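Local coordinates for lipoprotein (Colwellia psychrerythraea, PDB 3O0Y), which is a putative lipoprotein of unknown function, probably lipid-attached to the membrane, whose fold family is distantly related to zinc metallopeptidases, at residues L48-Y53 / Q62-D67; N142-D147 / A179-K184; P407-S412 / L450-A455. One frame throughout, in Å; residues are numbered along the deposited sequence.

Contact 1: residues L48-Y53 / Q62-D67; sequences LSATMY and QVISSD
I64 reaches from the loop 62-67 to the methyl of A50 on helix 47-53. Its CB is the root of the approach and lies too far back to pack on A50. From there CG1 occupies the crowded position between the backbone N and the carbonyl carbon (chi1 54°), which carries this arm toward the helix and leaves CG2 turned away from it. CG1 stands 4.0 Å from A50 CB. At the tip, CD1 closes to 3.7 Å from the same CB, and lies 4.4 Å from T51 OG1, a marginal approach to a hydroxyl. Alanine suits the helix face, since its small methyl lets the isoleucine come near the backbone, while F43 of helix 27-44 also touches it. T51 OG1 is spent on polar partners, R170 and the carbonyl of A47. That same arginine binds D67 O, so a single guanidinium group joins helix and loop where no hydrogen bond runs directly between them. Beside it L48 CD1 lies 4.3 Å from D67 O, a loose approach. A type I turn, closed by D67 N bonding to I64 O (2.9 Å), fixes the loop's shape. The arrangement is local helix-to-loop packing, the chain folding back on helix 47-53 after the short helix 57-60.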
ATOM      1  N   LEU A  48      -4.014  15.394  -4.569  1.00 10.17           N
ATOM      2  CA  LEU A  48      -4.886  14.199  -4.578  1.00 10.68           C
ATOM      3  C   LEU A  48      -4.701  13.328  -3.353  1.00  9.58           C
ATOM      4  O   LEU A  48      -5.670  12.817  -2.804  1.00 11.07           O
ATOM      5  CB  LEU A  48      -4.656  13.382  -5.849  1.00 11.29           C
ATOM      6  CG  LEU A  48      -5.429  14.242  -6.857  1.00 16.39           C
ATOM      7  CD1 LEU A  48      -4.690  14.950  -7.916  1.00 19.45           C
ATOM      8  CD2 LEU A  48      -6.859  13.893  -7.055  1.00 11.92           C
ATOM      9  N   SER A  49      -3.481  13.202  -2.841  1.00  9.12           N
ATOM     10  CA  SER A  49      -3.280  12.601  -1.509  1.00  9.63           C
ATOM     11  C   SER A  49      -3.990  13.373  -0.389  1.00  9.95           C
ATOM     12  O   SER A  49      -4.577  12.784   0.518  1.00 11.37           O
ATOM     13  CB  SER A  49      -1.756  12.430  -1.217  1.00  9.91           C
ATOM     14  OG  SER A  49      -1.274  11.381  -2.046  1.00 12.76           O
ATOM     15  N   ALA A  50      -3.947  14.711  -0.448  1.00  9.82           N
ATOM     16  CA  ALA A  50      -4.668  15.531   0.489  1.00 11.16           C
ATOM     17  C   ALA A  50      -6.139  15.150   0.435  1.00 11.56           C
ATOM     18  O   ALA A  50      -6.773  14.903   1.464  1.00 11.66           O
ATOM     19  CB  ALA A  50      -4.499  17.054   0.143  1.00 10.73           C
ATOM     20  N   THR A  51      -6.709  15.145  -0.781  1.00 10.78           N
ATOM     21  CA  THR A  51      -8.116  14.692  -0.920  1.00 10.81           C
ATOM     22  C   THR A  51      -8.410  13.282  -0.325  1.00 12.59           C
ATOM     23  O   THR A  51      -9.426  13.081   0.346  1.00 11.54           O
ATOM     24  CB  THR A  51      -8.530  14.750  -2.413  1.00 11.04           C
ATOM     25  OG1 THR A  51      -8.400  16.108  -2.858  1.00  9.91           O
ATOM     26  CG2 THR A  51      -9.998  14.171  -2.592  1.00 11.23           C
ATOM     27  N   MET A  52      -7.503  12.334  -0.561  1.00 12.25           N
ATOM     28  CA  MET A  52      -7.600  10.960  -0.044  1.00 13.21           C
ATOM     29  C   MET A  52      -7.774  10.982   1.476  1.00 15.04           C
ATOM     30  O   MET A  52      -8.637  10.265   2.035  1.00 14.86           O
ATOM     31  CB  MET A  52      -6.338  10.147  -0.474  1.00 12.60           C
ATOM     32  CG  MET A  52      -6.414   8.684  -0.388  1.00 19.84           C
ATOM     33  SD  MET A  52      -4.840   7.909  -0.984  1.00 15.07           S
ATOM     34  CE  MET A  52      -3.665   8.661   0.136  1.00 23.42           C
ATOM     35  N   TYR A  53      -7.031  11.850   2.165  1.00 13.95           N
ATOM     36  CA  TYR A  53      -7.099  11.912   3.629  1.00 14.80           C
ATOM     37  C   TYR A  53      -8.156  12.855   4.157  1.00 16.23           C
ATOM     38  O   TYR A  53      -8.490  12.875   5.369  1.00 15.62           O
ATOM     39  CB  TYR A  53      -5.751  12.327   4.165  1.00 14.67           C
ATOM     40  CG  TYR A  53      -4.824  11.200   4.229  1.00 17.91           C
ATOM     41  CD1 TYR A  53      -5.145  10.124   5.044  1.00 25.67           C
ATOM     42  CD2 TYR A  53      -3.684  11.175   3.516  1.00 16.47           C
ATOM     43  CE1 TYR A  53      -4.358   9.080   5.164  1.00 28.30           C
ATOM     44  CE2 TYR A  53      -2.832  10.038   3.606  1.00 22.11           C
ATOM     45  CZ  TYR A  53      -3.236   8.999   4.425  1.00 24.23           C
ATOM     46  OH  TYR A  53      -2.546   7.817   4.668  1.00 33.32           O
ATOM     47  N   GLN A  62      -3.850  26.370   2.582  1.00 18.57           N
ATOM     48  CA  GLN A  62      -4.417  26.931   1.370  1.00 18.59           C
ATOM     49  C   GLN A  62      -5.409  25.918   0.783  1.00 17.16           C
ATOM     50  O   GLN A  62      -5.367  24.749   1.100  1.00 14.52           O
ATOM     51  CB  GLN A  62      -3.334  27.266   0.339  1.00 20.62           C
ATOM     52  CG  GLN A  62      -2.666  26.054  -0.283  1.00 21.65           C
ATOM     53  CD  GLN A  62      -1.403  26.421  -1.051  1.00 29.53           C
ATOM     54  OE1 GLN A  62      -1.388  26.396  -2.269  1.00 26.69           O
ATOM     55  NE2 GLN A  62      -0.320  26.758  -0.315  1.00 28.24           N
ATOM     56  N   VAL A  63      -6.271  26.379  -0.114  1.00 15.97           N
ATOM     57  CA  VAL A  63      -7.317  25.494  -0.695  1.00 16.14           C
ATOM     58  C   VAL A  63      -6.640  24.659  -1.750  1.00 14.60           C
ATOM     59  O   VAL A  63      -5.891  25.182  -2.590  1.00 17.00           O
ATOM     60  CB  VAL A  63      -8.447  26.315  -1.344  1.00 18.74           C
ATOM     61  CG1 VAL A  63      -9.459  25.388  -2.062  1.00 15.84           C
ATOM     62  CG2 VAL A  63      -9.154  27.134  -0.278  1.00 15.64           C
ATOM     63  N   ILE A  64      -6.834  23.348  -1.659  1.00 14.38           N
ATOM     64  CA  ILE A  64      -6.275  22.453  -2.675  1.00 13.57           C
ATOM     65  C   ILE A  64      -7.283  21.600  -3.404  1.00 13.02           C
ATOM     66  O   ILE A  64      -6.894  20.742  -4.207  1.00 12.52           O
ATOM     67  CB  ILE A  64      -5.150  21.516  -2.064  1.00 14.76           C
ATOM     68  CG1 ILE A  64      -5.626  20.735  -0.822  1.00 16.41           C
ATOM     69  CG2 ILE A  64      -3.967  22.396  -1.691  1.00 16.07           C
ATOM     70  CD1 ILE A  64      -6.763  19.705  -0.984  1.00 18.99           C
ATOM     71  N   SER A  65      -8.572  21.822  -3.107  1.00 13.60           N
ATOM     72  CA  SER A  65      -9.645  20.934  -3.504  1.00 12.90           C
ATOM     73  C   SER A  65      -9.868  20.833  -5.020  1.00 13.08           C
ATOM     74  O   SER A  65     -10.452  19.847  -5.481  1.00 11.94           O
ATOM     75  CB  SER A  65     -10.950  21.307  -2.793  1.00 14.91           C
ATOM     76  OG  SER A  65     -11.172  22.690  -2.900  1.00 14.86           O
ATOM     77  N   SER A  66      -9.403  21.807  -5.789  1.00 13.46           N
ATOM     78  CA  SER A  66      -9.424  21.658  -7.228  1.00 12.64           C
ATOM     79  C   SER A  66      -8.050  21.741  -7.838  1.00 14.04           C
ATOM     80  O   SER A  66      -7.911  21.923  -9.042  1.00 12.68           O
ATOM     81  CB  SER A  66     -10.333  22.701  -7.860  1.00 14.69           C
ATOM     82  OG  SER A  66      -9.881  24.003  -7.637  1.00 13.67           O
ATOM     83  N   ASP A  67      -7.029  21.523  -7.034  1.00 12.94           N
ATOM     84  CA  ASP A  67      -5.677  21.507  -7.569  1.00 13.37           C
ATOM     85  C   ASP A  67      -5.325  20.135  -8.141  1.00 14.54           C
ATOM     86  O   ASP A  67      -5.861  19.079  -7.747  1.00 12.65           O
ATOM     87  CB  ASP A  67      -4.654  21.869  -6.490  1.00 14.54           C
ATOM     88  CG  ASP A  67      -4.651  23.376  -6.117  1.00 20.18           C
ATOM     89  OD1 ASP A  67      -5.528  24.158  -6.574  1.00 17.92           O
ATOM     90  OD2 ASP A  67      -3.745  23.771  -5.337  1.00 25.06           O
TER

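Contact 2: residues N142-D147 / A179-K184; sequences NGPLID and ATIIEK
P144 and L145 meet I181 in a buried, wholly apolar helix-to-helix contact, in which the first turn of helix 144-154 packs on the flank of helix 174-190. I181 does all the work for its side. With CG1 anti to the carbonyl carbon (chi1 -68°) and CD1 anti to CA (chi2 176°), the arm runs straight out and carries CD1 to both partners. This methyl lies 3.6 Å from L145 CG and 3.7 Å from P144 CG. Leucine and isoleucine reach toward each other tip to tip, and L145 CD2 also lies 3.8 Å from I181 CD1; the proline and I181 instead slide past one another in opposite directions. Were L145 an alanine, the I181 methyl would probably face a gap, keeping P144 as its partner on this side. Proline fits the first turn because it has no N-H to give there, and G143, the N-cap, has a positive phi of 96° that glycine tolerates readily. G143 O receives both I146 N (3.0 Å) and D147 N (2.8 Å), starting the helix. L145 O accepts from the hydroxyls of Y206 and Y258. V138 also covers I181. This is hydrophobic packing of a helix start against a neighbouring helix in a largely helical fold.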
ATOM      1  N   ASN A 142       0.666   1.387 -10.544  1.00  8.84           N
ATOM      2  CA  ASN A 142       0.295   2.663  -9.890  1.00 10.24           C
ATOM      3  C   ASN A 142       0.989   3.842 -10.567  1.00 10.79           C
ATOM      4  O   ASN A 142       1.328   3.773 -11.728  1.00 11.81           O
ATOM      5  CB  ASN A 142       0.546   2.629  -8.361  1.00 10.87           C
ATOM      6  CG  ASN A 142       2.031   2.692  -8.006  1.00 10.92           C
ATOM      7  OD1 ASN A 142       2.920   2.391  -8.854  1.00 10.43           O
ATOM      8  ND2 ASN A 142       2.307   3.113  -6.766  1.00  8.92           N
ATOM      9  N   GLY A 143       1.206   4.916  -9.838  1.00 11.82           N
ATOM     10  CA  GLY A 143       1.689   6.143 -10.445  1.00 12.04           C
ATOM     11  C   GLY A 143       0.513   7.056 -10.736  1.00 12.04           C
ATOM     12  O   GLY A 143      -0.637   6.631 -10.679  1.00  9.80           O
ATOM     13  N   PRO A 144       0.818   8.328 -11.076  1.00 10.16           N
ATOM     14  CA  PRO A 144      -0.247   9.365 -11.079  1.00 10.25           C
ATOM     15  C   PRO A 144      -1.379   9.058 -12.066  1.00 10.15           C
ATOM     16  O   PRO A 144      -2.547   9.363 -11.784  1.00 11.23           O
ATOM     17  CB  PRO A 144       0.503  10.648 -11.398  1.00 11.93           C
ATOM     18  CG  PRO A 144       1.929  10.219 -11.779  1.00 12.52           C
ATOM     19  CD  PRO A 144       2.163   8.883 -11.170  1.00 11.50           C
ATOM     20  N   LEU A 145      -1.091   8.433 -13.203  1.00 10.53           N
ATOM     21  CA  LEU A 145      -2.143   8.185 -14.203  1.00 12.39           C
ATOM     22  C   LEU A 145      -3.098   7.053 -13.811  1.00 11.51           C
ATOM     23  O   LEU A 145      -4.200   6.926 -14.354  1.00 11.56           O
ATOM     24  CB  LEU A 145      -1.518   7.985 -15.608  1.00 11.19           C
ATOM     25  CG  LEU A 145      -0.821   9.236 -16.115  1.00 14.90           C
ATOM     26  CD1 LEU A 145       0.076   8.935 -17.372  1.00 11.39           C
ATOM     27  CD2 LEU A 145      -1.789  10.373 -16.463  1.00 13.82           C
ATOM     28  N   ILE A 146      -2.742   6.300 -12.788  1.00  9.27           N
ATOM     29  CA  ILE A 146      -3.598   5.242 -12.291  1.00 10.65           C
ATOM     30  C   ILE A 146      -4.203   5.745 -11.011  1.00 11.56           C
ATOM     31  O   ILE A 146      -5.403   5.620 -10.773  1.00 11.24           O
ATOM     32  CB  ILE A 146      -2.773   3.945 -12.038  1.00 11.19           C
ATOM     33  CG1 ILE A 146      -2.348   3.323 -13.345  1.00 10.02           C
ATOM     34  CG2 ILE A 146      -3.573   2.975 -11.235  1.00 12.17           C
ATOM     35  CD1 ILE A 146      -1.502   1.949 -13.218  1.00 11.91           C
ATOM     36  N   ASP A 147      -3.391   6.338 -10.133  1.00 11.63           N
ATOM     37  CA  ASP A 147      -3.948   6.730  -8.821  1.00 12.58           C
ATOM     38  C   ASP A 147      -4.794   8.004  -8.799  1.00 10.06           C
ATOM     39  O   ASP A 147      -5.647   8.137  -7.952  1.00 11.29           O
ATOM     40  CB  ASP A 147      -2.897   6.833  -7.730  1.00 14.92           C
ATOM     41  CG  ASP A 147      -2.133   5.502  -7.559  1.00 20.42           C
ATOM     42  OD1 ASP A 147      -2.780   4.429  -7.636  1.00 27.32           O
ATOM     43  OD2 ASP A 147      -0.898   5.563  -7.489  1.00 31.42           O
ATOM     44  N   ALA A 179       1.533  16.309 -19.808  1.00 11.03           N
ATOM     45  CA  ALA A 179       2.766  16.899 -20.408  1.00 11.94           C
ATOM     46  C   ALA A 179       3.904  16.850 -19.396  1.00 11.54           C
ATOM     47  O   ALA A 179       5.002  16.515 -19.751  1.00 11.32           O
ATOM     48  CB  ALA A 179       2.526  18.289 -20.872  1.00 10.13           C
ATOM     49  N   THR A 180       3.613  17.058 -18.090  1.00 10.50           N
ATOM     50  CA  THR A 180       4.705  17.078 -17.136  1.00 10.25           C
ATOM     51  C   THR A 180       5.207  15.631 -16.918  1.00 11.25           C
ATOM     52  O   THR A 180       6.399  15.432 -16.739  1.00 11.56           O
ATOM     53  CB  THR A 180       4.350  17.788 -15.821  1.00 11.53           C
ATOM     54  OG1 THR A 180       3.246  17.114 -15.160  1.00  9.55           O
ATOM     55  CG2 THR A 180       3.957  19.297 -16.038  1.00 10.26           C
ATOM     56  N   ILE A 181       4.295  14.654 -16.890  1.00 11.66           N
ATOM     57  CA  ILE A 181       4.634  13.210 -16.765  1.00 12.11           C
ATOM     58  C   ILE A 181       5.542  12.769 -17.900  1.00 11.14           C
ATOM     59  O   ILE A 181       6.622  12.165 -17.693  1.00 10.00           O
ATOM     60  CB  ILE A 181       3.403  12.322 -16.654  1.00 11.13           C
ATOM     61  CG1 ILE A 181       2.708  12.596 -15.293  1.00 11.78           C
ATOM     62  CG2 ILE A 181       3.769  10.805 -16.821  1.00 12.01           C
ATOM     63  CD1 ILE A 181       1.433  11.867 -15.074  1.00 10.92           C
ATOM     64  N   ILE A 182       5.178  13.146 -19.128  1.00 11.71           N
ATOM     65  CA  ILE A 182       6.032  12.839 -20.267  1.00 11.77           C
ATOM     66  C   ILE A 182       7.360  13.499 -20.164  1.00 12.07           C
ATOM     67  O   ILE A 182       8.392  12.865 -20.446  1.00 11.72           O
ATOM     68  CB  ILE A 182       5.321  13.234 -21.616  1.00 12.18           C
ATOM     69  CG1 ILE A 182       4.113  12.305 -21.826  1.00 14.32           C
ATOM     70  CG2 ILE A 182       6.332  13.196 -22.774  1.00 12.43           C
ATOM     71  CD1 ILE A 182       3.002  12.851 -22.845  1.00 12.52           C
ATOM     72  N   GLU A 183       7.382  14.751 -19.739  1.00 11.79           N
ATOM     73  CA  GLU A 183       8.664  15.444 -19.564  1.00 12.90           C
ATOM     74  C   GLU A 183       9.580  14.719 -18.594  1.00 12.62           C
ATOM     75  O   GLU A 183      10.791  14.649 -18.847  1.00 12.14           O
ATOM     76  CB  GLU A 183       8.437  16.873 -19.074  1.00 14.84           C
ATOM     77  CG  GLU A 183       9.564  17.814 -19.280  1.00 20.74           C
ATOM     78  CD  GLU A 183       9.285  19.166 -18.622  1.00 24.65           C
ATOM     79  OE1 GLU A 183       8.065  19.493 -18.378  1.00 23.02           O
ATOM     80  OE2 GLU A 183      10.316  19.845 -18.304  1.00 27.55           O
ATOM     81  N   LYS A 184       9.029  14.225 -17.472  1.00 10.16           N
ATOM     82  CA  LYS A 184       9.842  13.480 -16.479  1.00  9.03           C
ATOM     83  C   LYS A 184      10.276  12.104 -17.004  1.00  9.81           C
ATOM     84  O   LYS A 184      11.427  11.719 -16.872  1.00 11.24           O
ATOM     85  CB  LYS A 184       9.059  13.298 -15.150  1.00  9.00           C
ATOM     86  CG  LYS A 184       9.918  12.854 -13.994  1.00 10.78           C
ATOM     87  CD  LYS A 184      11.142  13.734 -13.727  1.00 10.73           C
ATOM     88  CE  LYS A 184      11.831  13.361 -12.413  1.00 10.19           C
ATOM     89  NZ  LYS A 184      12.271  11.957 -12.298  1.00  8.94           N
TER

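Contact 3: residues P407-S412 / L450-A455; sequences PAVDGS and LNLDQA
P407 and L452 cross obliquely, the pyrrolidine ring presenting its CG and CD carbons to one methyl of the leucine. L452 CD1 lies 3.8 Å from P407 CD and 4.0 Å from P407 CG, so the methyl sits against the CG-CD side of the ring, nearer CD. The other methyl, CD2, turns to V409, whose CG2 is 4.4 Å away, a looser approach. The leucine thus spreads its fork over two residues of the loop 407-412. Its CG stands anti to the carbonyl carbon and beside the backbone N (chi1 -74°), which carries the branch out from helix 444-452 toward the loop. Leucine suits this place, as one branched tip can serve two unlike partners, and proline offers a rigid apolar surface that costs little to hold in position.

The loop joins the antiparallel strands 402-405 and 416-419, and its form is held largely by its own bonds. A type I turn runs from A408 to G411, closed by G411 N bonding to A408 O (2.9 Å). D410 forms an Asx turn: S412 N gives a fairly straight bond to D410 OD1 (2.8 Å, 161°), arriving from above the carboxylate plane. S412 OG reaches the same oxygen at 2.6 Å on its syn side, so two donors grip D410 OD1. G411 adopts a positive phi that comes easily to glycine.

Y384 packs on P407 and bonds V409 O through its hydroxyl, while R462 binds L452 O, so polar links outside the contact tie down the backbones of V409 and L452. The contact itself contains no hydrogen bond or charge; its chemistry is dispersion and exclusion of water between aliphatic groups, which is non-directional, so the turn and the neighbouring bonds probably set the position of the groups.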
ATOM      1  N   PRO A 407      -9.420   5.371   6.435  1.00  7.17           N
ATOM      2  CA  PRO A 407     -10.454   6.428   6.554  1.00  7.20           C
ATOM      3  C   PRO A 407      -9.888   7.840   6.266  1.00  7.74           C
ATOM      4  O   PRO A 407      -8.698   8.076   6.340  1.00  9.34           O
ATOM      5  CB  PRO A 407     -10.847   6.365   8.006  1.00 10.24           C
ATOM      6  CG  PRO A 407     -10.087   5.170   8.620  1.00  8.50           C
ATOM      7  CD  PRO A 407      -8.913   4.960   7.738  1.00  8.25           C
ATOM      8  N   ALA A 408     -10.763   8.759   5.933  1.00  9.96           N
ATOM      9  CA  ALA A 408     -10.418  10.172   6.005  1.00 10.93           C
ATOM     10  C   ALA A 408     -10.182  10.511   7.483  1.00 10.67           C
ATOM     11  O   ALA A 408     -10.828   9.901   8.359  1.00 10.58           O
ATOM     12  CB  ALA A 408     -11.627  10.988   5.447  1.00  9.86           C
ATOM     13  N   VAL A 409      -9.273  11.438   7.758  1.00 12.08           N
ATOM     14  CA  VAL A 409      -8.922  11.772   9.139  1.00 14.09           C
ATOM     15  C   VAL A 409     -10.168  12.061   9.945  1.00 13.38           C
ATOM     16  O   VAL A 409     -10.344  11.577  11.055  1.00 14.71           O
ATOM     17  CB  VAL A 409      -7.910  12.892   9.242  1.00 14.70           C
ATOM     18  CG1 VAL A 409      -7.506  13.119  10.706  1.00 16.66           C
ATOM     19  CG2 VAL A 409      -6.746  12.561   8.422  1.00 12.37           C
ATOM     20  N   ASP A 410     -11.147  12.749   9.345  1.00 15.20           N
ATOM     21  CA  ASP A 410     -12.369  13.113  10.099  1.00 17.11           C
ATOM     22  C   ASP A 410     -13.427  12.066  10.182  1.00 18.44           C
ATOM     23  O   ASP A 410     -14.430  12.277  10.835  1.00 18.85           O
ATOM     24  CB  ASP A 410     -13.000  14.430   9.578  1.00 18.29           C
ATOM     25  CG  ASP A 410     -13.582  14.307   8.177  1.00 24.06           C
ATOM     26  OD1 ASP A 410     -13.786  13.139   7.683  1.00 20.35           O
ATOM     27  OD2 ASP A 410     -13.832  15.400   7.577  1.00 21.62           O
ATOM     28  N   GLY A 411     -13.237  10.920   9.577  1.00 19.15           N
ATOM     29  CA  GLY A 411     -14.192   9.881   9.808  1.00 20.90           C
ATOM     30  C   GLY A 411     -15.379   9.900   8.822  1.00 22.71           C
ATOM     31  O   GLY A 411     -16.163   8.932   8.734  1.00 22.06           O
ATOM     32  N   SER A 412     -15.460  10.957   8.022  1.00 19.40           N
ATOM     33  CA  SER A 412     -16.567  11.096   7.084  1.00 21.39           C
ATOM     34  C   SER A 412     -16.584  10.029   5.970  1.00 20.05           C
ATOM     35  O   SER A 412     -17.645   9.686   5.419  1.00 20.75           O
ATOM     36  CB  SER A 412     -16.532  12.497   6.478  1.00 21.04           C
ATOM     37  OG  SER A 412     -15.369  12.661   5.679  1.00 21.97           O
ATOM     38  N   LEU A 450      -5.875   3.280  14.780  1.00  6.01           N
ATOM     39  CA  LEU A 450      -5.203   3.686  16.025  1.00  6.78           C
ATOM     40  C   LEU A 450      -4.146   4.763  15.761  1.00  6.93           C
ATOM     41  O   LEU A 450      -4.028   5.687  16.539  1.00  5.82           O
ATOM     42  CB  LEU A 450      -4.644   2.477  16.789  1.00  7.15           C
ATOM     43  CG  LEU A 450      -5.671   1.634  17.502  1.00  6.89           C
ATOM     44  CD1 LEU A 450      -5.029   0.278  17.997  1.00  4.25           C
ATOM     45  CD2 LEU A 450      -6.355   2.433  18.717  1.00  7.68           C
ATOM     46  N   ASN A 451      -3.359   4.625  14.696  1.00  5.38           N
ATOM     47  CA  ASN A 451      -2.339   5.617  14.433  1.00  5.30           C
ATOM     48  C   ASN A 451      -2.990   6.975  14.156  1.00  6.17           C
ATOM     49  O   ASN A 451      -2.502   7.985  14.686  1.00  6.32           O
ATOM     50  CB  ASN A 451      -1.531   5.217  13.245  1.00  4.91           C
ATOM     51  CG  ASN A 451      -0.222   5.971  13.130  1.00  9.27           C
ATOM     52  OD1 ASN A 451       0.055   6.984  13.850  1.00 11.38           O
ATOM     53  ND2 ASN A 451       0.596   5.513  12.220  1.00  5.69           N
ATOM     54  N   LEU A 452      -4.120   6.984  13.420  1.00  5.80           N
ATOM     55  CA  LEU A 452      -4.788   8.249  13.162  1.00  6.82           C
ATOM     56  C   LEU A 452      -5.284   8.893  14.430  1.00  8.09           C
ATOM     57  O   LEU A 452      -5.213  10.127  14.591  1.00  8.30           O
ATOM     58  CB  LEU A 452      -5.978   8.034  12.255  1.00  8.72           C
ATOM     59  CG  LEU A 452      -5.687   7.776  10.820  1.00  8.49           C
ATOM     60  CD1 LEU A 452      -7.071   7.369  10.101  1.00  9.76           C
ATOM     61  CD2 LEU A 452      -4.956   8.950  10.098  1.00 12.05           C
ATOM     62  N   ASP A 453      -5.710   8.066  15.410  1.00  6.26           N
ATOM     63  CA  ASP A 453      -6.175   8.574  16.668  1.00  6.48           C
ATOM     64  C   ASP A 453      -5.092   9.258  17.595  1.00  7.69           C
ATOM     65  O   ASP A 453      -5.460   9.899  18.609  1.00  7.60           O
ATOM     66  CB  ASP A 453      -6.833   7.488  17.492  1.00  5.90           C
ATOM     67  CG  ASP A 453      -8.267   7.182  17.106  1.00  7.85           C
ATOM     68  OD1 ASP A 453      -8.986   8.023  16.521  1.00  7.91           O
ATOM     69  OD2 ASP A 453      -8.665   5.994  17.405  1.00  9.12           O
ATOM     70  N   GLN A 454      -3.813   9.119  17.275  1.00  6.33           N
ATOM     71  CA  GLN A 454      -2.744   9.744  18.039  1.00  6.19           C
ATOM     72  C   GLN A 454      -2.584  11.204  17.740  1.00  7.56           C
ATOM     73  O   GLN A 454      -1.606  11.672  17.134  1.00  7.57           O
ATOM     74  CB  GLN A 454      -1.436   8.941  17.921  1.00  7.71           C
ATOM     75  CG  GLN A 454      -1.622   7.423  18.171  1.00  6.47           C
ATOM     76  CD  GLN A 454      -2.413   7.075  19.427  1.00  8.33           C
ATOM     77  OE1 GLN A 454      -3.438   6.356  19.333  1.00 10.85           O
ATOM     78  NE2 GLN A 454      -2.027   7.609  20.539  1.00  6.70           N
ATOM     79  N   ALA A 455      -3.583  11.964  18.135  1.00  7.28           N
ATOM     80  CA  ALA A 455      -3.705  13.302  17.641  1.00  9.79           C
ATOM     81  C   ALA A 455      -2.666  14.245  18.241  1.00 11.48           C
ATOM     82  O   ALA A 455      -2.520  15.381  17.732  1.00 13.30           O
ATOM     83  CB  ALA A 455      -5.116  13.859  17.973  1.00 11.46           C
TER

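In the fold
Contacts 1 and 3 touch: Y53 O, on helix 47-53, lies 2.9 Å from V409 N in a probable hydrogen bond, joining the early helices to the loop 407-412, although the contact centres are 17 Å apart. Contact 2 is also 17 Å from contact 1 between centres, but their nearest atoms stay about 6 Å apart. Contacts 2 and 3 are the most distant pair, 29 Å between centres, leaving contact 1 as the intermediate. No ligand or metal takes part in these contacts. Helix 444-452 opens with a His-His pair, and a His-Glu pair closes the preceding helix 432-439, a pattern reminiscent of zinc-binding motifs in metallopeptidase relatives; contact 3 lies at the far end of helix 444-452.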